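Local coordinates for regulatory protein of LacI family (Chloroflexus aggregans, PDB 3BBL), which probably regulates transcription as a LacI-family DNA-binding protein, with a periplasmic-binding-protein-like part that would sense a small effector molecule, at residues R127-A132 with T160-R165. Sequence-based numbering, arbitrary orientation.
Sequences RIAILA and TGYILR
Arg-127 lays its aliphatic part against the hydroxyl end of Tyr-162, with CD 3.5 Å from OH and CB 3.9 Å from CE1. The side chain turns at its CG-CD bond (chi3 -62°), which sets NE on course for Arg-188 O; the guanidinium stands 47° from the ring plane, with Tyr-162 OH near its edge. The two polar ends are hydrogen-bonded to consecutive backbone carbonyls: Tyr-162 OH to Arg-187 O, Arg-127 NE to Arg-188 O. The ring passes Ile-128, whose O lies 3.6 Å from CD1 of Tyr-162; at the near end Tyr-162 CB meets Ala-129 CB at 3.9 Å. An alanine in place of Tyr-162 would probably open a gap beside Arg-127 and Ile-128 and leave Arg-187 O without its hydroxyl partner. At Ile-130 regular pairing begins: its N donates to Tyr-162 O at 2.9 Å, and its O accepts from Leu-164 N. With these bonds, N-to-C directions 12° apart make the strands a parallel pair, joined through helix 138-153 as a beta-alpha-beta unit of the periplasmic-binding-protein-like domain; 163-165 is an outermost strand of the chain's sheet. Ile-130 CG2 meets Ile-163 CG1 at 4.1 Å on the face that helix 138-153 covers. Leu-131 and Leu-164 point to the other face, both touching Met-176 of helix 170-181. Ala-132 N donates to Leu-164 O (2.7 Å). Arg-165 CA makes a CA-H...O contact with Ala-132 O at 3.2 Å.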
ATOM      1  N   ARG A 127      -3.105   4.979  33.139  1.00 21.19           N
ATOM      2  CA  ARG A 127      -4.449   4.849  32.595  1.00 20.35           C
ATOM      3  C   ARG A 127      -4.255   4.656  31.100  1.00 20.07           C
ATOM      4  O   ARG A 127      -4.176   5.615  30.331  1.00 20.24           O
ATOM      5  CB  ARG A 127      -5.285   6.093  32.914  1.00 19.80           C
ATOM      6  CG  ARG A 127      -5.493   6.334  34.423  1.00 21.31           C
ATOM      7  CD  ARG A 127      -6.634   7.302  34.750  1.00 21.60           C
ATOM      8  NE  ARG A 127      -6.436   8.648  34.215  1.00 23.35           N
ATOM      9  CZ  ARG A 127      -5.516   9.509  34.638  1.00 25.74           C
ATOM     10  NH1 ARG A 127      -4.690   9.182  35.612  1.00 25.69           N
ATOM     11  NH2 ARG A 127      -5.414  10.701  34.068  1.00 29.64           N
ATOM     12  N   ILE A 128      -4.144   3.393  30.707  1.00 18.82           N
ATOM     13  CA  ILE A 128      -3.913   3.039  29.317  1.00 17.76           C
ATOM     14  C   ILE A 128      -5.103   2.286  28.747  1.00 17.73           C
ATOM     15  O   ILE A 128      -5.525   1.269  29.283  1.00 15.54           O
ATOM     16  CB  ILE A 128      -2.658   2.149  29.181  1.00 17.92           C
ATOM     17  CG1 ILE A 128      -1.493   2.788  29.942  1.00 15.67           C
ATOM     18  CG2 ILE A 128      -2.320   1.939  27.704  1.00 16.02           C
ATOM     19  CD1 ILE A 128      -0.284   1.889  30.129  1.00 16.81           C
ATOM     20  N   ALA A 129      -5.641   2.800  27.653  1.00 16.76           N
ATOM     21  CA  ALA A 129      -6.782   2.178  27.022  1.00 15.75           C
ATOM     22  C   ALA A 129      -6.347   1.515  25.714  1.00 16.13           C
ATOM     23  O   ALA A 129      -5.233   1.747  25.219  1.00 12.90           O
ATOM     24  CB  ALA A 129      -7.851   3.234  26.752  1.00 15.10           C
ATOM     25  N   ILE A 130      -7.237   0.701  25.154  1.00 15.97           N
ATOM     26  CA  ILE A 130      -6.942   0.028  23.898  1.00 17.39           C
ATOM     27  C   ILE A 130      -8.155  -0.056  22.968  1.00 18.38           C
ATOM     28  O   ILE A 130      -9.281  -0.329  23.397  1.00 18.27           O
ATOM     29  CB  ILE A 130      -6.385  -1.406  24.161  1.00 19.07           C
ATOM     30  CG1 ILE A 130      -5.979  -2.063  22.841  1.00 14.81           C
ATOM     31  CG2 ILE A 130      -7.420  -2.245  24.930  1.00 14.47           C
ATOM     32  CD1 ILE A 130      -5.331  -3.425  23.020  1.00 14.37           C
ATOM     33  N   LEU A 131      -7.908   0.211  21.694  1.00 18.14           N
ATOM     34  CA  LEU A 131      -8.933   0.132  20.671  1.00 19.28           C
ATOM     35  C   LEU A 131      -8.711  -1.243  20.043  1.00 19.55           C
ATOM     36  O   LEU A 131      -7.804  -1.444  19.241  1.00 19.15           O
ATOM     37  CB  LEU A 131      -8.738   1.257  19.653  1.00 19.48           C
ATOM     38  CG  LEU A 131      -8.684   2.649  20.299  1.00 20.31           C
ATOM     39  CD1 LEU A 131      -8.700   3.722  19.218  1.00 20.45           C
ATOM     40  CD2 LEU A 131      -9.859   2.826  21.248  1.00 18.78           C
ATOM     41  N   ALA A 132      -9.538  -2.199  20.443  1.00 21.26           N
ATOM     42  CA  ALA A 132      -9.409  -3.572  19.977  1.00 21.85           C
ATOM     43  C   ALA A 132     -10.464  -4.003  18.960  1.00 23.68           C
ATOM     44  O   ALA A 132     -11.339  -3.223  18.573  1.00 23.65           O
ATOM     45  CB  ALA A 132      -9.429  -4.505  21.179  1.00 20.88           C
ATOM     46  N   THR A 160     -12.960  -2.356  31.952  1.00 21.26           N
ATOM     47  CA  THR A 160     -13.786  -2.748  30.818  1.00 21.77           C
ATOM     48  C   THR A 160     -14.115  -1.497  30.010  1.00 21.34           C
ATOM     49  O   THR A 160     -14.323  -1.561  28.810  1.00 21.55           O
ATOM     50  CB  THR A 160     -15.101  -3.427  31.284  1.00 22.42           C
ATOM     51  OG1 THR A 160     -15.907  -2.488  32.008  1.00 24.54           O
ATOM     52  CG2 THR A 160     -14.794  -4.607  32.183  1.00 22.81           C
ATOM     53  N   GLY A 161     -14.151  -0.355  30.684  1.00 21.95           N
ATOM     54  CA  GLY A 161     -14.443   0.896  30.016  1.00 20.82           C
ATOM     55  C   GLY A 161     -13.297   1.347  29.135  1.00 22.61           C
ATOM     56  O   GLY A 161     -13.477   2.202  28.274  1.00 22.09           O
ATOM     57  N   TYR A 162     -12.119   0.762  29.347  1.00 22.61           N
ATOM     58  CA  TYR A 162     -10.920   1.088  28.569  1.00 22.26           C
ATOM     59  C   TYR A 162     -10.632   0.100  27.441  1.00 22.97           C
ATOM     60  O   TYR A 162      -9.621   0.222  26.751  1.00 21.37           O
ATOM     61  CB  TYR A 162      -9.688   1.126  29.462  1.00 21.35           C
ATOM     62  CG  TYR A 162      -9.497   2.385  30.249  1.00 21.61           C
ATOM     63  CD1 TYR A 162      -8.354   2.548  31.033  1.00 19.75           C
ATOM     64  CD2 TYR A 162     -10.435   3.423  30.208  1.00 19.22           C
ATOM     65  CE1 TYR A 162      -8.140   3.713  31.761  1.00 21.48           C
ATOM     66  CE2 TYR A 162     -10.230   4.604  30.932  1.00 20.44           C
ATOM     67  CZ  TYR A 162      -9.077   4.737  31.704  1.00 22.23           C
ATOM     68  OH  TYR A 162      -8.818   5.887  32.390  1.00 23.47           O
ATOM     69  N   ILE A 163     -11.495  -0.895  27.274  1.00 22.93           N
ATOM     70  CA  ILE A 163     -11.301  -1.879  26.224  1.00 23.33           C
ATOM     71  C   ILE A 163     -12.478  -1.765  25.284  1.00 23.31           C
ATOM     72  O   ILE A 163     -13.551  -2.279  25.562  1.00 24.88           O
ATOM     73  CB  ILE A 163     -11.227  -3.308  26.805  1.00 23.27           C
ATOM     74  CG1 ILE A 163     -10.059  -3.399  27.779  1.00 22.00           C
ATOM     75  CG2 ILE A 163     -11.045  -4.327  25.687  1.00 22.42           C
ATOM     76  CD1 ILE A 163      -9.917  -4.749  28.440  1.00 23.35           C
ATOM     77  N   LEU A 164     -12.276  -1.078  24.171  1.00 23.08           N
ATOM     78  CA  LEU A 164     -13.349  -0.882  23.207  1.00 24.05           C
ATOM     79  C   LEU A 164     -13.101  -1.735  21.963  1.00 24.74           C
ATOM     80  O   LEU A 164     -12.048  -1.649  21.339  1.00 24.99           O
ATOM     81  CB  LEU A 164     -13.443   0.606  22.844  1.00 22.96           C
ATOM     82  CG  LEU A 164     -13.416   1.564  24.048  1.00 24.25           C
ATOM     83  CD1 LEU A 164     -13.549   2.990  23.567  1.00 24.51           C
ATOM     84  CD2 LEU A 164     -14.546   1.238  25.018  1.00 23.68           C
ATOM     85  N   ARG A 165     -14.076  -2.568  21.619  1.00 25.84           N
ATOM     86  CA  ARG A 165     -13.968  -3.459  20.469  1.00 24.81           C
ATOM     87  C   ARG A 165     -14.786  -2.975  19.284  1.00 25.58           C
ATOM     88  O   ARG A 165     -15.921  -2.536  19.439  1.00 24.73           O
ATOM     89  CB  ARG A 165     -14.434  -4.856  20.861  1.00 25.84           C
ATOM     90  CG  ARG A 165     -13.613  -5.519  21.942  1.00 26.60           C
ATOM     91  CD  ARG A 165     -14.327  -6.777  22.387  1.00 30.55           C
ATOM     92  NE  ARG A 165     -13.579  -7.575  23.350  1.00 30.24           N
ATOM     93  CZ  ARG A 165     -12.596  -8.405  23.030  1.00 31.91           C
ATOM     94  NH1 ARG A 165     -12.226  -8.550  21.763  1.00 29.28           N
ATOM     95  NH2 ARG A 165     -11.999  -9.106  23.984  1.00 32.08           N
TER